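Local coordinates for DsrH (Allochromatium vinosum, PDB 2HY5), which probably takes part in sulfur transfer during sulfur oxidation, working as the DsrH component of the DsrEFH complex, at residues C[27-32]-C[58-63]. Sequence-based numbering, arbitrary orientation.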
ATOM      1  N   GLY C  27      15.778  25.555  -5.980  1.00 17.36           N
ATOM      2  CA  GLY C  27      16.131  25.811  -4.596  1.00 18.63           C
ATOM      3  C   GLY C  27      15.528  24.854  -3.587  1.00 18.90           C
ATOM      4  O   GLY C  27      15.955  24.816  -2.431  1.00 19.74           O
ATOM      5  N   ALA C  28      14.537  24.080  -4.014  1.00 11.89           N
ATOM      6  CA  ALA C  28      13.886  23.132  -3.118  1.00 11.28           C
ATOM      7  C   ALA C  28      14.790  21.936  -2.848  1.00 10.15           C
ATOM      8  O   ALA C  28      15.761  21.693  -3.568  1.00 10.52           O
ATOM      9  CB  ALA C  28      12.567  22.663  -3.724  1.00  8.88           C
ATOM     10  N   SER C  29      14.467  21.190  -1.799  1.00  8.76           N
ATOM     11  CA  SER C  29      15.239  20.011  -1.451  1.00  7.47           C
ATOM     12  C   SER C  29      14.353  18.781  -1.552  1.00  6.62           C
ATOM     13  O   SER C  29      13.144  18.855  -1.340  1.00  5.13           O
ATOM     14  CB  SER C  29      15.795  20.134  -0.032  1.00 13.58           C
ATOM     15  OG  SER C  29      16.726  21.198   0.056  1.00 13.86           O
ATOM     16  N   VAL C  30      14.965  17.654  -1.890  1.00  7.63           N
ATOM     17  CA  VAL C  30      14.243  16.401  -2.009  1.00  7.56           C
ATOM     18  C   VAL C  30      15.008  15.333  -1.242  1.00  8.55           C
ATOM     19  O   VAL C  30      16.218  15.169  -1.421  1.00  8.54           O
ATOM     20  CB  VAL C  30      14.114  15.954  -3.487  1.00  6.74           C
ATOM     21  CG1 VAL C  30      13.362  14.639  -3.564  1.00  5.96           C
ATOM     22  CG2 VAL C  30      13.389  17.015  -4.300  1.00  6.48           C
ATOM     23  N   LEU C  31      14.304  14.620  -0.369  1.00  6.76           N
ATOM     24  CA  LEU C  31      14.919  13.554   0.404  1.00  7.47           C
ATOM     25  C   LEU C  31      14.312  12.225   0.020  1.00  6.68           C
ATOM     26  O   LEU C  31      13.089  12.050   0.047  1.00  7.98           O
ATOM     27  CB  LEU C  31      14.725  13.761   1.908  1.00  9.37           C
ATOM     28  CG  LEU C  31      15.200  12.554   2.736  1.00 11.66           C
ATOM     29  CD1 LEU C  31      16.723  12.448   2.676  1.00 12.67           C
ATOM     30  CD2 LEU C  31      14.740  12.694   4.171  1.00 12.02           C
ATOM     31  N   LEU C  32      15.183  11.291  -0.328  1.00  7.24           N
ATOM     32  CA  LEU C  32      14.773   9.953  -0.706  1.00  6.39           C
ATOM     33  C   LEU C  32      15.017   9.050   0.493  1.00  6.94           C
ATOM     34  O   LEU C  32      16.135   8.981   1.001  1.00  7.00           O
ATOM     35  CB  LEU C  32      15.619   9.472  -1.883  1.00  7.67           C
ATOM     36  CG  LEU C  32      15.608  10.374  -3.121  1.00  8.82           C
ATOM     37  CD1 LEU C  32      16.682   9.906  -4.111  1.00  9.23           C
ATOM     38  CD2 LEU C  32      14.223  10.342  -3.756  1.00 10.52           C
ATOM     39  N   LYS C  58      18.292  20.370  -4.618  1.00  9.03           N
ATOM     40  CA  LYS C  58      19.303  19.781  -3.748  1.00  8.80           C
ATOM     41  C   LYS C  58      18.720  18.413  -3.391  1.00  7.89           C
ATOM     42  O   LYS C  58      17.651  18.335  -2.786  1.00  7.90           O
ATOM     43  CB  LYS C  58      19.478  20.606  -2.471  1.00 20.16           C
ATOM     44  CG  LYS C  58      19.884  22.051  -2.703  1.00 25.88           C
ATOM     45  CD  LYS C  58      19.996  22.794  -1.379  1.00 31.66           C
ATOM     46  CE  LYS C  58      20.425  24.237  -1.584  1.00 35.74           C
ATOM     47  NZ  LYS C  58      20.626  24.944  -0.287  1.00 37.74           N
ATOM     48  N   LEU C  59      19.406  17.343  -3.775  1.00  7.02           N
ATOM     49  CA  LEU C  59      18.914  15.994  -3.502  1.00  6.53           C
ATOM     50  C   LEU C  59      19.677  15.331  -2.364  1.00  6.54           C
ATOM     51  O   LEU C  59      20.903  15.449  -2.267  1.00  6.93           O
ATOM     52  CB  LEU C  59      19.035  15.122  -4.756  1.00 11.07           C
ATOM     53  CG  LEU C  59      18.397  15.616  -6.055  1.00 13.67           C
ATOM     54  CD1 LEU C  59      18.568  14.543  -7.127  1.00 16.25           C
ATOM     55  CD2 LEU C  59      16.924  15.928  -5.839  1.00 14.95           C
ATOM     56  N   TYR C  60      18.939  14.627  -1.510  1.00  6.12           N
ATOM     57  CA  TYR C  60      19.512  13.924  -0.368  1.00  5.24           C
ATOM     58  C   TYR C  60      18.955  12.512  -0.333  1.00  5.77           C
ATOM     59  O   TYR C  60      17.849  12.267  -0.810  1.00  6.09           O
ATOM     60  CB  TYR C  60      19.136  14.618   0.942  1.00  6.14           C
ATOM     61  CG  TYR C  60      19.560  16.059   1.026  1.00  8.35           C
ATOM     62  CD1 TYR C  60      18.831  17.061   0.386  1.00 10.42           C
ATOM     63  CD2 TYR C  60      20.708  16.421   1.727  1.00  9.48           C
ATOM     64  CE1 TYR C  60      19.237  18.392   0.446  1.00 11.62           C
ATOM     65  CE2 TYR C  60      21.123  17.750   1.792  1.00 12.33           C
ATOM     66  CZ  TYR C  60      20.385  18.726   1.148  1.00 12.35           C
ATOM     67  OH  TYR C  60      20.810  20.034   1.191  1.00 12.82           O
ATOM     68  N   VAL C  61      19.723  11.590   0.232  1.00  5.16           N
ATOM     69  CA  VAL C  61      19.286  10.208   0.342  1.00  6.05           C
ATOM     70  C   VAL C  61      19.593   9.749   1.761  1.00  6.09           C
ATOM     71  O   VAL C  61      20.634  10.094   2.311  1.00  6.50           O
ATOM     72  CB  VAL C  61      20.014   9.308  -0.694  1.00  9.24           C
ATOM     73  CG1 VAL C  61      21.513   9.309  -0.448  1.00  9.49           C
ATOM     74  CG2 VAL C  61      19.466   7.895  -0.630  1.00 11.07           C
ATOM     75  N   LEU C  62      18.684   8.983   2.360  1.00  6.59           N
ATOM     76  CA  LEU C  62      18.885   8.520   3.730  1.00  7.66           C
ATOM     77  C   LEU C  62      19.826   7.317   3.786  1.00  9.04           C
ATOM     78  O   LEU C  62      19.486   6.221   3.340  1.00  7.11           O
ATOM     79  CB  LEU C  62      17.532   8.181   4.372  1.00  7.40           C
ATOM     80  CG  LEU C  62      17.544   7.919   5.880  1.00  6.56           C
ATOM     81  CD1 LEU C  62      17.990   9.165   6.643  1.00  5.40           C
ATOM     82  CD2 LEU C  62      16.149   7.511   6.313  1.00  6.90           C
ATOM     83  N   GLY C  63      21.016   7.544   4.337  1.00  7.99           N
ATOM     84  CA  GLY C  63      22.028   6.506   4.442  1.00 10.04           C
ATOM     85  C   GLY C  63      21.578   5.207   5.086  1.00 11.17           C
ATOM     86  O   GLY C  63      21.920   4.132   4.592  1.00 13.21           O
TER
HETATM   87  O   HOH W   1      19.091  21.860   1.495  1.00 20.80           O
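Three contacts hold the carbonyl oxygen of V30: a hydrogen bond in which the backbone N of Y60 donates to V30 O over 2.8 Å, almost along the C=O axis; a CA-H...O contact from L59; and the edge of the Y60 ring, Y60 CD1 lying 3.7 Å from V30 O near the ring plane. Four further backbone bonds continue the parallel pairing. The straightest, K58 N to A28 O, has an N-H...O angle of 174°; then come V30 N to K58 O, L32 N to Y60 O, where the donor stands above the carbonyl plane, and L62 N to L32 O.

Strands 29-32 and 58-62, joined through helix 47-53 in a beta-alpha-beta crossover, are neighbours inside a parallel sheet of strand order 4-3-2-1-5. S29 and L31 bond on to strand 3-7 through their own backbones. On strands 29-32 and 58-62 the side chains of one face, V30, L32, L59 and V61, are all aliphatic: beta-branched valines suit extended strands, and the leucines fill the buried core, L32 against A40 and L59 against L54. There V30 and L59 run side by side, L59 CD2 resting 3.7 Å from V30 CB.

The other face is more mixed. L31, with CG anti to its backbone N (chi1 172°), turns CD1 across the root of Y60, 3.7 Å from Y60 CB, and their side chains cross at about a right angle. The Y60 ring reaches back toward S29, Y60 CE1 lying 3.8 Å from S29 OG, and a water joins the two hydroxyls, 2.8 Å from S29 OG and 2.5 Å from Y60 OH. Serine suits this spot, being small enough for the ring to lie beside it and able to hydrogen-bond that water. K58 extends its chain away, as befits an exposed charged residue. L62 ends the strand at the N-cap position of helix 63-68, its buried side chain packing on F33 and Y85.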